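Local coordinates for protein thiosulfate sulfurtransferase YnjE (Escherichia coli, PDB 2WLR) that catalyses transfer of sulfur from thiosulfate to hydrogen cyanide, giving thiocyanate and sulfite, as a periplasmic rhodanese-type sulfurtransferase, at residues Ala29-Trp34 / Ala48-Ala53; Trp130-Gln135 / Gly245-Arg250; Pro181-Val186 / Tyr306-Pro311; Asp344-Met349 / Arg379-Lys384. All blocks are in the same frame, centred on the assembly; numbering follows the deposited sequence.

Contact 1: residues Ala29-Trp34 / Ala48-Ala53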
# COMPACT_ATOMS: atom_id res chain seq x y z
N ALA A 29 7.24 6.20 -6.63
CA ALA A 29 7.53 5.04 -7.41
C ALA A 29 9.03 4.85 -7.55
O ALA A 29 9.55 3.76 -7.40
CB ALA A 29 6.91 5.14 -8.76
N PHE A 30 9.72 5.96 -7.79
CA PHE A 30 11.18 5.90 -8.01
C PHE A 30 11.90 5.75 -6.67
O PHE A 30 12.85 4.99 -6.56
CB PHE A 30 11.66 7.09 -8.83
CG PHE A 30 10.93 7.25 -10.14
CD1 PHE A 30 10.84 6.19 -11.01
CD2 PHE A 30 10.29 8.42 -10.45
CE1 PHE A 30 10.15 6.30 -12.21
CE2 PHE A 30 9.61 8.55 -11.65
CZ PHE A 30 9.53 7.49 -12.52
N TYR A 31 11.46 6.46 -5.67
CA TYR A 31 11.97 6.27 -4.31
C TYR A 31 11.86 4.80 -3.91
O TYR A 31 12.77 4.24 -3.33
CB TYR A 31 11.18 7.15 -3.34
CG TYR A 31 11.52 7.02 -1.88
CD1 TYR A 31 12.57 7.68 -1.31
CD2 TYR A 31 10.78 6.20 -1.08
CE1 TYR A 31 12.87 7.59 0.01
CE2 TYR A 31 11.08 6.08 0.28
CZ TYR A 31 12.11 6.77 0.80
OH TYR A 31 12.43 6.66 2.15
N ASN A 32 10.72 4.17 -4.22
CA ASN A 32 10.48 2.79 -3.82
C ASN A 32 11.41 1.79 -4.51
O ASN A 32 11.60 0.67 -4.02
CB ASN A 32 9.04 2.37 -4.08
CG ASN A 32 8.03 3.08 -3.20
OD1 ASN A 32 8.37 3.60 -2.13
ND2 ASN A 32 6.77 2.98 -3.59
N GLY A 33 11.91 2.15 -5.69
CA GLY A 33 12.79 1.24 -6.43
C GLY A 33 12.58 1.17 -7.92
O GLY A 33 13.46 0.65 -8.61
N TRP A 34 11.49 1.67 -8.47
CA TRP A 34 11.32 1.64 -9.92
C TRP A 34 12.43 2.48 -10.55
O TRP A 34 12.63 3.62 -10.21
CB TRP A 34 9.99 2.18 -10.34
CG TRP A 34 8.88 1.26 -10.02
CD1 TRP A 34 8.00 1.36 -8.97
CD2 TRP A 34 8.52 0.06 -10.72
NE1 TRP A 34 7.16 0.32 -8.97
CE2 TRP A 34 7.41 -0.48 -10.06
CE3 TRP A 34 9.00 -0.59 -11.86
CZ2 TRP A 34 6.78 -1.66 -10.47
CZ3 TRP A 34 8.40 -1.75 -12.26
CH2 TRP A 34 7.27 -2.26 -11.60
N ALA A 48 17.27 8.03 3.21
CA ALA A 48 16.65 9.21 2.61
C ALA A 48 15.17 9.23 2.94
O ALA A 48 14.51 8.21 3.06
CB ALA A 48 16.75 9.20 1.09
N LEU A 49 14.69 10.46 3.04
CA LEU A 49 13.26 10.75 3.12
C LEU A 49 12.74 10.96 1.70
O LEU A 49 13.51 11.31 0.79
CB LEU A 49 13.00 12.01 3.98
CG LEU A 49 13.63 11.98 5.38
CD1 LEU A 49 13.31 13.27 6.12
CD2 LEU A 49 13.21 10.74 6.18
N ASN A 50 11.44 10.79 1.51
CA ASN A 50 10.79 11.08 0.22
C ASN A 50 9.87 12.27 0.45
O ASN A 50 8.89 12.20 1.24
CB ASN A 50 9.98 9.88 -0.23
CG ASN A 50 9.49 9.97 -1.70
OD1 ASN A 50 10.06 10.73 -2.55
ND2 ASN A 50 8.49 9.21 -1.99
N LEU A 51 10.14 13.33 -0.29
CA LEU A 51 9.26 14.49 -0.31
C LEU A 51 9.11 14.88 -1.75
O LEU A 51 9.91 15.66 -2.28
CB LEU A 51 9.81 15.64 0.53
CG LEU A 51 8.89 16.86 0.71
CD1 LEU A 51 7.54 16.50 1.34
CD2 LEU A 51 9.57 17.96 1.54
N SER A 52 8.15 14.27 -2.42
CA SER A 52 7.98 14.49 -3.85
C SER A 52 7.52 15.90 -4.14
O SER A 52 6.52 16.36 -3.55
CB SER A 52 7.00 13.50 -4.40
OG SER A 52 6.91 13.64 -5.79
N ALA A 53 8.17 16.58 -5.08
CA ALA A 53 7.74 17.94 -5.45
C ALA A 53 6.30 17.93 -5.92
O ALA A 53 5.60 18.89 -5.72
CB ALA A 53 8.63 18.54 -6.53

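Contact 2: residues Trp130-Gln135 / Gly245-Arg250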
# COMPACT_ATOMS: atom_id res chain seq x y z
N TRP A 130 4.20 2.88 -16.16
CA TRP A 130 4.69 1.51 -16.31
C TRP A 130 3.61 0.69 -16.98
O TRP A 130 3.85 -0.05 -17.92
CB TRP A 130 5.04 0.90 -14.95
CG TRP A 130 5.49 -0.53 -14.99
CD1 TRP A 130 6.78 -0.97 -15.16
CD2 TRP A 130 4.68 -1.71 -14.85
NE1 TRP A 130 6.82 -2.34 -15.12
CE2 TRP A 130 5.55 -2.82 -14.94
CE3 TRP A 130 3.31 -1.94 -14.68
CZ2 TRP A 130 5.08 -4.13 -14.87
CZ3 TRP A 130 2.86 -3.24 -14.59
CH2 TRP A 130 3.75 -4.32 -14.69
N LEU A 131 2.38 0.83 -16.48
CA LEU A 131 1.28 0.05 -16.99
C LEU A 131 0.96 0.46 -18.41
O LEU A 131 0.65 -0.37 -19.24
CB LEU A 131 0.08 0.24 -16.08
CG LEU A 131 -1.15 -0.59 -16.35
CD1 LEU A 131 -0.78 -2.07 -16.45
CD2 LEU A 131 -2.15 -0.32 -15.23
N HIS A 132 1.00 1.76 -18.69
CA HIS A 132 0.77 2.20 -20.05
C HIS A 132 1.83 1.60 -20.98
O HIS A 132 1.49 1.04 -22.04
CB HIS A 132 0.74 3.72 -20.10
CG HIS A 132 0.54 4.25 -21.48
ND1 HIS A 132 -0.62 4.06 -22.19
CD2 HIS A 132 1.37 4.96 -22.27
CE1 HIS A 132 -0.50 4.63 -23.38
NE2 HIS A 132 0.70 5.17 -23.46
N ASP A 133 3.09 1.71 -20.61
CA ASP A 133 4.17 1.14 -21.44
C ASP A 133 3.97 -0.36 -21.65
O ASP A 133 4.15 -0.85 -22.78
CB ASP A 133 5.56 1.40 -20.83
CG ASP A 133 5.97 2.87 -20.86
OD1 ASP A 133 5.38 3.66 -21.61
OD2 ASP A 133 6.88 3.23 -20.09
N LEU A 134 3.62 -1.10 -20.61
CA LEU A 134 3.33 -2.53 -20.73
C LEU A 134 2.25 -2.76 -21.78
O LEU A 134 2.41 -3.57 -22.69
CB LEU A 134 2.88 -3.11 -19.40
CG LEU A 134 2.51 -4.59 -19.38
CD1 LEU A 134 3.73 -5.43 -19.55
CD2 LEU A 134 1.74 -4.94 -18.11
N GLN A 135 1.15 -2.03 -21.67
CA GLN A 135 0.02 -2.18 -22.59
C GLN A 135 0.39 -1.87 -24.03
O GLN A 135 -0.24 -2.38 -24.98
CB GLN A 135 -1.12 -1.25 -22.18
CG GLN A 135 -1.77 -1.60 -20.88
CD GLN A 135 -2.78 -0.55 -20.39
OE1 GLN A 135 -2.77 0.61 -20.82
NE2 GLN A 135 -3.64 -0.95 -19.47
N GLY A 245 -3.04 11.86 -17.00
CA GLY A 245 -3.56 12.23 -18.32
C GLY A 245 -3.45 11.13 -19.36
O GLY A 245 -3.51 11.38 -20.56
N LEU A 246 -3.35 9.88 -18.92
CA LEU A 246 -3.17 8.77 -19.85
C LEU A 246 -4.49 8.37 -20.54
O LEU A 246 -5.56 8.72 -20.06
CB LEU A 246 -2.53 7.58 -19.12
CG LEU A 246 -1.06 7.86 -18.75
CD1 LEU A 246 -0.60 6.85 -17.71
CD2 LEU A 246 -0.12 7.80 -19.94
N PRO A 247 -4.40 7.64 -21.66
CA PRO A 247 -5.62 7.29 -22.37
C PRO A 247 -6.58 6.45 -21.53
O PRO A 247 -6.17 5.76 -20.58
CB PRO A 247 -5.13 6.47 -23.57
CG PRO A 247 -3.69 6.78 -23.71
CD PRO A 247 -3.20 7.10 -22.34
N VAL A 248 -7.85 6.51 -21.88
CA VAL A 248 -8.87 5.76 -21.19
C VAL A 248 -9.80 5.09 -22.17
O VAL A 248 -9.86 5.46 -23.34
CB VAL A 248 -9.68 6.66 -20.23
CG1 VAL A 248 -8.76 7.30 -19.18
CG2 VAL A 248 -10.48 7.73 -21.00
N GLU A 249 -10.52 4.08 -21.67
CA GLU A 249 -11.59 3.45 -22.42
C GLU A 249 -12.89 3.56 -21.64
O GLU A 249 -12.91 3.87 -20.47
CB GLU A 249 -11.25 1.99 -22.75
CG GLU A 249 -10.18 1.89 -23.84
CD GLU A 249 -9.73 0.47 -24.15
OE1 GLU A 249 -10.21 -0.47 -23.50
OE2 GLU A 249 -8.84 0.29 -25.02
N ARG A 250 -13.99 3.30 -22.32
CA ARG A 250 -15.31 3.43 -21.71
C ARG A 250 -16.18 2.24 -22.08
O ARG A 250 -15.81 1.42 -22.93
CB ARG A 250 -15.97 4.75 -22.13
CG ARG A 250 -16.45 4.81 -23.57
CD ARG A 250 -16.84 6.23 -23.98
NE ARG A 250 -18.12 6.68 -23.42
CZ ARG A 250 -18.30 7.39 -22.28
NH1 ARG A 250 -17.27 7.75 -21.51
NH2 ARG A 250 -19.54 7.72 -21.90

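Contact 3: residues Pro181-Val186 / Tyr306-Pro311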
# COMPACT_ATOMS: atom_id res chain seq x y z
N PRO A 181 -22.87 -14.50 5.10
CA PRO A 181 -23.34 -13.65 6.19
C PRO A 181 -22.28 -12.86 6.96
O PRO A 181 -22.63 -11.97 7.73
CB PRO A 181 -23.97 -14.67 7.14
CG PRO A 181 -23.10 -15.81 7.02
CD PRO A 181 -22.79 -15.91 5.53
N LEU A 182 -21.00 -13.17 6.77
CA LEU A 182 -19.94 -12.54 7.55
C LEU A 182 -19.04 -11.63 6.74
O LEU A 182 -18.15 -11.01 7.28
CB LEU A 182 -19.08 -13.61 8.23
CG LEU A 182 -19.44 -14.08 9.64
CD1 LEU A 182 -18.37 -15.10 10.06
CD2 LEU A 182 -19.51 -12.94 10.65
N TRP A 183 -19.28 -11.52 5.44
CA TRP A 183 -18.34 -10.82 4.56
C TRP A 183 -16.92 -11.40 4.65
O TRP A 183 -15.94 -10.68 4.64
CB TRP A 183 -18.43 -9.29 4.73
CG TRP A 183 -19.77 -8.84 4.30
CD1 TRP A 183 -20.78 -8.41 5.10
CD2 TRP A 183 -20.30 -8.90 2.98
NE1 TRP A 183 -21.90 -8.15 4.36
CE2 TRP A 183 -21.64 -8.46 3.05
CE3 TRP A 183 -19.78 -9.26 1.75
CZ2 TRP A 183 -22.47 -8.36 1.92
CZ3 TRP A 183 -20.59 -9.18 0.62
CH2 TRP A 183 -21.93 -8.72 0.72
N ASN A 184 -16.88 -12.72 4.71
CA ASN A 184 -15.69 -13.48 4.48
C ASN A 184 -15.63 -13.87 3.01
O ASN A 184 -16.61 -13.82 2.27
CB ASN A 184 -15.62 -14.72 5.39
CG ASN A 184 -15.08 -14.38 6.78
OD1 ASN A 184 -14.75 -13.21 7.05
ND2 ASN A 184 -14.95 -15.38 7.63
N LYS A 185 -14.43 -14.25 2.58
CA LYS A 185 -14.24 -14.71 1.22
C LYS A 185 -15.17 -15.89 0.91
O LYS A 185 -15.53 -16.68 1.78
CB LYS A 185 -12.79 -15.11 0.96
CG LYS A 185 -12.30 -16.32 1.74
CD LYS A 185 -10.88 -16.67 1.35
CE LYS A 185 -10.22 -17.52 2.40
NZ LYS A 185 -10.94 -18.79 2.62
N VAL A 186 -15.57 -15.97 -0.35
CA VAL A 186 -16.30 -17.16 -0.83
C VAL A 186 -15.45 -18.44 -0.78
O VAL A 186 -14.23 -18.42 -0.60
CB VAL A 186 -16.88 -16.91 -2.26
CG1 VAL A 186 -17.87 -15.69 -2.23
CG2 VAL A 186 -15.75 -16.71 -3.30
N TYR A 306 -19.58 0.46 11.20
CA TYR A 306 -20.46 -0.12 10.18
C TYR A 306 -21.93 -0.12 10.65
O TYR A 306 -22.22 -0.51 11.78
CB TYR A 306 -20.04 -1.56 9.89
CG TYR A 306 -18.62 -1.71 9.40
CD1 TYR A 306 -17.58 -1.71 10.29
CD2 TYR A 306 -18.35 -1.88 8.05
CE1 TYR A 306 -16.27 -1.86 9.88
CE2 TYR A 306 -17.02 -2.03 7.61
CZ TYR A 306 -15.98 -2.01 8.54
OH TYR A 306 -14.66 -2.19 8.14
N SER A 307 -22.83 0.25 9.74
CA SER A 307 -24.26 0.30 10.05
C SER A 307 -24.83 -1.06 10.47
O SER A 307 -25.77 -1.12 11.26
CB SER A 307 -25.04 0.84 8.85
OG SER A 307 -24.89 0.01 7.71
N TYR A 308 -24.25 -2.14 9.95
CA TYR A 308 -24.72 -3.52 10.20
C TYR A 308 -23.95 -4.27 11.29
O TYR A 308 -24.22 -5.45 11.58
CB TYR A 308 -24.71 -4.31 8.88
CG TYR A 308 -23.37 -4.36 8.17
CD1 TYR A 308 -22.45 -5.35 8.47
CD2 TYR A 308 -23.04 -3.42 7.20
CE1 TYR A 308 -21.22 -5.41 7.82
CE2 TYR A 308 -21.82 -3.47 6.55
CZ TYR A 308 -20.91 -4.46 6.87
OH TYR A 308 -19.70 -4.50 6.21
N ILE A 309 -22.98 -3.60 11.92
CA ILE A 309 -22.29 -4.15 13.08
C ILE A 309 -22.70 -3.38 14.32
O ILE A 309 -22.34 -2.21 14.50
CB ILE A 309 -20.74 -4.16 12.94
CG1 ILE A 309 -20.34 -4.92 11.67
CG2 ILE A 309 -20.12 -4.84 14.14
CD1 ILE A 309 -18.83 -4.87 11.38
N LYS A 310 -23.46 -4.05 15.18
CA LYS A 310 -23.98 -3.39 16.38
C LYS A 310 -22.95 -3.31 17.51
O LYS A 310 -22.80 -2.26 18.12
CB LYS A 310 -25.28 -4.10 16.84
CG LYS A 310 -25.90 -3.57 18.12
CD LYS A 310 -26.57 -2.21 17.95
CE LYS A 310 -27.32 -1.81 19.22
NZ LYS A 310 -28.61 -2.58 19.43
N PRO A 311 -22.21 -4.41 17.78
CA PRO A 311 -21.22 -4.35 18.85
C PRO A 311 -20.11 -3.35 18.62
O PRO A 311 -19.63 -3.20 17.49
CB PRO A 311 -20.65 -5.77 18.88
CG PRO A 311 -21.75 -6.60 18.31
CD PRO A 311 -22.34 -5.78 17.24

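Contact 4: residues Asp344-Met349 / Arg379-Lys384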
# COMPACT_ATOMS: atom_id res chain seq x y z
N ASP A 344 9.75 3.11 5.61
CA ASP A 344 10.36 3.48 6.89
C ASP A 344 9.29 4.05 7.81
O ASP A 344 9.28 3.81 9.01
CB ASP A 344 11.48 4.51 6.68
CG ASP A 344 12.79 3.90 6.20
OD1 ASP A 344 12.94 2.66 6.17
OD2 ASP A 344 13.69 4.70 5.86
N ASP A 345 8.40 4.88 7.26
CA ASP A 345 7.39 5.52 8.07
C ASP A 345 6.34 4.51 8.57
O ASP A 345 5.96 4.53 9.72
CB ASP A 345 6.75 6.65 7.29
CG ASP A 345 7.75 7.74 6.92
OD1 ASP A 345 8.88 7.74 7.46
OD2 ASP A 345 7.38 8.59 6.07
N ILE A 346 5.90 3.61 7.70
CA ILE A 346 4.98 2.55 8.11
C ILE A 346 5.64 1.68 9.18
O ILE A 346 5.01 1.35 10.20
CB ILE A 346 4.50 1.72 6.88
CG1 ILE A 346 3.68 2.63 5.97
CG2 ILE A 346 3.67 0.54 7.32
CD1 ILE A 346 3.29 2.08 4.59
N THR A 347 6.89 1.29 8.94
CA THR A 347 7.62 0.52 9.92
C THR A 347 7.66 1.21 11.29
O THR A 347 7.42 0.56 12.29
CB THR A 347 9.03 0.20 9.43
OG1 THR A 347 8.93 -0.47 8.17
CG2 THR A 347 9.77 -0.67 10.44
N ALA A 348 7.88 2.51 11.30
CA ALA A 348 7.97 3.24 12.59
C ALA A 348 6.63 3.30 13.29
O ALA A 348 6.55 3.16 14.53
CB ALA A 348 8.48 4.62 12.34
N MSE A 349 5.56 3.49 12.55
CA MSE A 349 4.29 3.59 13.22
C MSE A 349 3.87 2.24 13.79
O MSE A 349 3.29 2.19 14.88
CB MSE A 349 3.21 4.30 12.40
CG MSE A 349 2.55 3.57 11.36
SE MSE A 349 1.39 4.91 10.41
CE MSE A 349 0.92 3.67 9.01
N ARG A 379 3.58 -7.00 2.44
CA ARG A 379 4.13 -7.93 1.48
C ARG A 379 5.20 -7.25 0.60
O ARG A 379 6.32 -7.76 0.45
CB ARG A 379 3.00 -8.50 0.63
CG ARG A 379 3.46 -9.44 -0.47
CD ARG A 379 2.27 -9.92 -1.28
NE ARG A 379 2.60 -10.67 -2.50
CZ ARG A 379 2.41 -10.25 -3.75
NH1 ARG A 379 1.96 -9.03 -4.03
NH2 ARG A 379 2.73 -11.06 -4.76
N ALA A 380 4.89 -6.05 0.07
CA ALA A 380 5.82 -5.28 -0.77
C ALA A 380 7.05 -4.85 0.05
O ALA A 380 8.18 -4.74 -0.47
CB ALA A 380 5.10 -4.07 -1.34
N MSE A 381 6.84 -4.64 1.34
CA MSE A 381 7.89 -4.28 2.29
C MSE A 381 8.77 -5.45 2.68
O MSE A 381 9.74 -5.27 3.43
CB MSE A 381 7.26 -3.68 3.54
CG MSE A 381 6.77 -2.28 3.33
SE MSE A 381 5.45 -1.64 4.65
CE MSE A 381 6.42 -1.59 6.28
N GLY A 382 8.41 -6.66 2.25
CA GLY A 382 9.22 -7.84 2.48
C GLY A 382 8.95 -8.50 3.81
O GLY A 382 9.75 -9.34 4.24
N TRP A 383 7.84 -8.19 4.47
CA TRP A 383 7.52 -8.86 5.72
C TRP A 383 7.14 -10.30 5.38
O TRP A 383 6.29 -10.52 4.52
CB TRP A 383 6.38 -8.13 6.44
CG TRP A 383 6.82 -6.85 7.05
CD1 TRP A 383 7.76 -5.98 6.58
CD2 TRP A 383 6.40 -6.36 8.33
NE1 TRP A 383 7.93 -4.95 7.49
CE2 TRP A 383 7.10 -5.16 8.56
CE3 TRP A 383 5.49 -6.80 9.28
CZ2 TRP A 383 6.92 -4.40 9.73
CZ3 TRP A 383 5.31 -6.06 10.44
CH2 TRP A 383 6.02 -4.87 10.66
N LYS A 384 7.78 -11.27 6.03
CA LYS A 384 7.77 -12.65 5.53
C LYS A 384 6.61 -13.46 6.08
O LYS A 384 6.29 -14.51 5.55
CB LYS A 384 9.08 -13.38 5.85
CG LYS A 384 10.31 -12.75 5.21
CD LYS A 384 11.58 -13.54 5.45
CE LYS A 384 12.81 -12.84 4.86
NZ LYS A 384 13.12 -11.52 5.54
O HOH W 1 9.98 -2.91 7.48

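Contact 1: residues Ala29-Trp34 / Ala48-Ala53
With CG of Y31 turned opposite its backbone N (chi1 176°) and CG of N50 likewise (chi1 -168°), the two side chains leave their backbones toward each other and run antiparallel, one alongside the other. The phenol ring and the amide of N50 end almost parallel and stacked. CB of N50 sits practically over the ring centre, 3.5 Å from the centroid of Y31, a CH-pi contact made with the ring face. The stack continues back along the tyrosine, where CG of N50 lies 3.7 Å from CB of Y31. This contact ties together parts of one beta-alpha-beta unit of the first rhodanese repeat: strand 21-24, helix 28-32, which carries Y31, and edge strand 49-50, which pairs in parallel with 21-24. At the far end of the ring, OH of Y31 donates to the carbonyl O of A48 at 2.7 Å; the C=O...donor angle is 148°, and the hydroxyl lies tilted out of the carbonyl plane. The methyl CB of A48 adds a looser touch, 4.3 Å from CE1 of Y31. A phenylalanine in place of Y31 would probably keep the stack on N50 but leave the buried A48 carbonyl without this donor. The ring of H44 also stacks on Y31, while helix 28-32 closes with a Schellman motif at G33, whose carbonyl O accepts a bond from OG of S42.

Contact 2: residues Trp130-Gln135 / Gly245-Arg250
Helix 128-135 meets the segment G245-R250 through one residue, H132, whose imidazole rests against L246 and P247. The helix lies against strand 148-154, on which L131 packs. One residue on, H132 extends its ring with CG anti to the backbone N (chi1 178°), which carries the imidazole across to the loop. CD2 of L246 lies over one face of that ring, displaced toward the rim, 4.1 Å from the centroid of H132 in a CH-pi contact; its closest ring atom is CG of H132, at 3.9 Å. Both methyls of the leucine also reach back to the start of the side chain, CD1 of L246 standing 4.2 Å from CB of H132. The CE1 corner is taken by the proline: CD of P247 comes within 3.8 Å of CE1 of H132, the two side chains crossing nearly at a right angle. No hydrogen bond spans the segments. An alanine in place of H132 would probably open a gap between helix and loop beside CD2 of L246 and CD of P247, with W241 still next to L246. Farther on, Q135 touches W241 of helix 238-243, an indole that also packs against H132. G245, with positive phi, closes helix 238-243 in a Schellman motif just before L246. The pairing thus joins helix 128-135 to the segment that follows helix 238-243, within a rhodanese-like alpha/beta fold built on a parallel sheet.

Contact 3: residues Pro181-Val186 / Tyr306-Pro311
W183, with positive phi (56°) at the bend between strand 178-179 and the weakly bonded strand 184-185, lies opposite Y308, which sits within a type I beta turn from Y306 to I309 closed by a bond from I309 N to Y306 O of 3.2 Å. The side chains meet by their rings alone. CD1 of W183, on the five-membered ring, approaches CE1 of Y308 to 4.1 Å, and nothing else across the two segments comes as near. The five-membered ring of W183 and the phenol of Y308 have centroids 5.6 Å apart and planes inclined at 56°, an oblique aromatic pair. Y308 holds CG between its own backbone N and carbonyl carbon (chi1 57°), which folds the phenol back over its turn: CB of Y306 stands 4.2 Å above the plane of the Y308 ring, over its centre. The hydroxyl of Y308 bonds to O8 of a HEPES molecule, probably brought by the crystallisation liquor, and the neighbouring Y306 OH bonds to NH2 of R370, the arginine that probably binds substrate. Small and near the surface, the contact joins the second rhodanese repeat to the third beside the putative substrate site. Helix 392-396 backs both halves: Y394 meets the Y308 ring edge-to-face and also touches W183, W393 donates from NE1 to the P311 carbonyl, and, just before that helix, D390 accepts a bond from the backbone N of K185.

Contact 4: residues Asp344-Met349 / Arg379-Lys384
In the third rhodanese repeat, M381, just beyond R379 and A380 of helix 369-380, packs against I346 and T347 of helix 343-351. The former helix follows the loop of the persulfide-forming C365 and finishes in a Schellman motif, G382 taking positive phi. M381 is present as selenomethionine, a labelled residue. Its chain bends at the last torsion (chi3 65°), which swings the terminal methyl CE onto the other helix. There CE lies 3.6 Å from CG2 of I346, while SE of M381 is 3.9 Å from the same CG2; the two side chains cross at a slant and make the apolar part of the contact. The same methyl also approaches OG1 of T347 to 3.3 Å, a touch without a hydrogen bond. That hydroxyl has its protein partner in its own helix, bonding to the carbonyl O of A343. W383 follows G382 and turns the NE1 edge of its indole to a water, its ring also meeting W350 edge-to-face. This water completes the join, lying in the indole plane: it accepts from NE1 of W383 at 2.9 Å and donates to OG1 of T347 at 2.7 Å.

Contacts 1 and 4 each lie inside one rhodanese repeat, the first and the third; contact 2 probably belongs to the second, whereas contact 3 bridges the second and third. Contacts 1 and 2 touch, CZ3 of W34 packing 3.3 Å from NE1 of W130, although their centres are 22 Å apart. Contact 4 nears contact 1, nearest atoms about 4 Å apart, without touching. Contact 3 stands apart, about 15 Å from contact 4 at the nearest atoms, and beside the probable substrate site: the Y308 side chain is about 3 Å from the bound HEPES and about 9 Å from that of R370, whereas the I346 side chain of contact 4 is about 13 Å from the HEPES.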